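Local coordinates for nucleoside hydrolase, putative (Trypanosoma brucei, PDB 3FZ0), which belongs to the nucleoside hydrolase family and binds a calcium ion beside the C-terminal ends of strands in its central, largely parallel sheet, at residues Thr38-Asn43 with Leu137-Leu142. The protein carries 2 engineered substitutions. Residues are numbered along the deposited sequence; the frame is centred on the assembly and turned at random.
Sequences TVVWGN and LTNVAL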
loop_
_atom_site.group_PDB
_atom_site.type_symbol
_atom_site.label_atom_id
_atom_site.label_comp_id
_atom_site.label_asym_id
_atom_site.label_seq_id
_atom_site.Cartn_x
_atom_site.Cartn_y
_atom_site.Cartn_z
ATOM N N THR B 38 31.819 0.124 8.617
ATOM C CA THR B 38 30.780 -0.806 8.999
ATOM C C THR B 38 30.161 -1.352 7.714
ATOM O O THR B 38 29.819 -0.606 6.793
ATOM C CB THR B 38 29.725 -0.151 9.887
ATOM O OG1 THR B 38 29.154 0.956 9.187
ATOM C CG2 THR B 38 30.371 0.340 11.161
ATOM N N VAL B 39 30.049 -2.668 7.650
ATOM C CA VAL B 39 29.668 -3.341 6.406
ATOM C C VAL B 39 28.179 -3.685 6.438
ATOM O O VAL B 39 27.652 -4.170 7.447
ATOM C CB VAL B 39 30.563 -4.597 6.192
ATOM C CG1 VAL B 39 30.038 -5.472 5.058
ATOM C CG2 VAL B 39 31.989 -4.149 5.959
ATOM N N VAL B 40 27.499 -3.429 5.324
ATOM C CA VAL B 40 26.080 -3.773 5.239
ATOM C C VAL B 40 25.863 -4.574 3.962
ATOM O O VAL B 40 26.631 -4.437 3.025
ATOM C CB VAL B 40 25.189 -2.503 5.329
ATOM C CG1 VAL B 40 25.406 -1.586 4.144
ATOM C CG2 VAL B 40 23.735 -2.850 5.502
ATOM N N TRP B 41 24.833 -5.429 3.959
ATOM C CA TRP B 41 24.356 -6.122 2.746
ATOM C C TRP B 41 23.969 -5.070 1.680
ATOM O O TRP B 41 23.816 -3.884 1.996
ATOM C CB TRP B 41 23.164 -7.015 3.089
ATOM C CG TRP B 41 21.926 -6.232 3.292
ATOM C CD1 TRP B 41 21.538 -5.573 4.433
ATOM C CD2 TRP B 41 20.906 -5.977 2.322
ATOM N NE1 TRP B 41 20.356 -4.937 4.230
ATOM C CE2 TRP B 41 19.931 -5.171 2.947
ATOM C CE3 TRP B 41 20.701 -6.380 0.997
ATOM C CZ2 TRP B 41 18.773 -4.749 2.286
ATOM C CZ3 TRP B 41 19.540 -5.957 0.341
ATOM C CH2 TRP B 41 18.599 -5.150 0.982
ATOM N N GLY B 42 23.830 -5.506 0.423
ATOM C CA GLY B 42 23.436 -4.639 -0.681
ATOM C C GLY B 42 23.829 -5.254 -2.017
ATOM O O GLY B 42 23.195 -6.224 -2.492
ATOM N N ASN B 43 24.874 -4.712 -2.639
ATOM C CA ASN B 43 25.355 -5.298 -3.882
ATOM C C ASN B 43 26.207 -6.558 -3.735
ATOM O O ASN B 43 26.306 -7.364 -4.668
ATOM C CB ASN B 43 25.994 -4.250 -4.784
ATOM C CG ASN B 43 24.931 -3.422 -5.533
ATOM O OD1 ASN B 43 23.982 -3.982 -6.145
ATOM N ND2 ASN B 43 25.060 -2.097 -5.458
ATOM N N LEU B 137 20.447 1.516 4.377
ATOM C CA LEU B 137 20.575 2.103 5.712
ATOM C C LEU B 137 20.356 1.192 6.933
ATOM O O LEU B 137 20.229 1.683 8.057
ATOM C CB LEU B 137 19.684 3.337 5.806
ATOM C CG LEU B 137 20.075 4.369 4.750
ATOM C CD1 LEU B 137 18.918 5.316 4.461
ATOM C CD2 LEU B 137 21.325 5.104 5.238
ATOM N N THR B 138 20.337 -0.116 6.734
ATOM C CA THR B 138 19.971 -1.023 7.800
ATOM C C THR B 138 20.739 -0.837 9.110
ATOM O O THR B 138 20.102 -0.740 10.181
ATOM C CB THR B 138 20.074 -2.476 7.381
ATOM O OG1 THR B 138 19.570 -2.624 6.054
ATOM C CG2 THR B 138 19.278 -3.372 8.376
ATOM N N ASN B 139 22.083 -0.833 9.050
ATOM C CA ASN B 139 22.887 -0.666 10.249
ATOM C C ASN B 139 22.590 0.658 10.942
ATOM O O ASN B 139 22.450 0.722 12.160
ATOM C CB ASN B 139 24.399 -0.764 9.949
ATOM C CG ASN B 139 24.813 -2.140 9.457
ATOM O OD1 ASN B 139 24.168 -3.151 9.791
ATOM N ND2 ASN B 139 25.874 -2.188 8.629
ATOM N N VAL B 140 22.500 1.721 10.171
ATOM C CA VAL B 140 22.223 3.031 10.753
ATOM C C VAL B 140 20.863 3.076 11.489
ATOM O O VAL B 140 20.775 3.517 12.638
ATOM C CB VAL B 140 22.349 4.188 9.716
ATOM C CG1 VAL B 140 22.246 5.523 10.442
ATOM C CG2 VAL B 140 23.675 4.105 8.950
ATOM N N ALA B 141 19.821 2.569 10.836
ATOM C CA ALA B 141 18.496 2.547 11.426
ATOM C C ALA B 141 18.511 1.762 12.703
ATOM O O ALA B 141 17.895 2.173 13.679
ATOM C CB ALA B 141 17.499 1.942 10.460
ATOM N N LEU B 142 19.211 0.630 12.694
ATOM C CA LEU B 142 19.229 -0.303 13.820
ATOM C C LEU B 142 19.904 0.383 15.018
ATOM O O LEU B 142 19.357 0.377 16.148
ATOM C CB LEU B 142 19.978 -1.554 13.400
ATOM C CG LEU B 142 19.633 -2.955 13.860
ATOM C CD1 LEU B 142 18.145 -3.118 13.979
ATOM C CD2 LEU B 142 20.183 -3.928 12.845
#
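Asn139 and Thr138, on the first turn of helix 138-146, each meet the chain leaving strand 32-39, illustrating how a helix start is fastened to a strand end. The amide of Asn139 makes one of the two bonds: Asn139 ND2 donates to Val39 O at 2.9 Å. The acceptor lies almost in the amide plane, yet the nitrogen sits 62° out of the carbonyl plane. Asn139 ND2 also brushes Val40 CB at 3.4 Å, the side chains running past each other in opposite directions. Asn139 ND2 bonds Asp12 OD2, which holds Thr38 OG1, while Asn139 OD1 accepts from Ala70 N; bonds from both ends of the amide thus fix its rotation. The Trp41 indole crosses Thr138 at about a right angle, and Trp41 NE1 donates to Thr138 OG1 at 3.0 Å, the oxygen lying 18° from the ring plane. That oxygen sits beside the backbone N (chi1 -41°), which turns it to the indole edge. Val40 CG2 rests 4.1 Å from Thr138 CB; the side chain of Val40 is about 7 Å from the bound calcium ion. Two directional bonds thus flank a small apolar contact, and the carboxylates bonded to Asn139 and Thr138, Asp12 and Asp186, would probably polarise them.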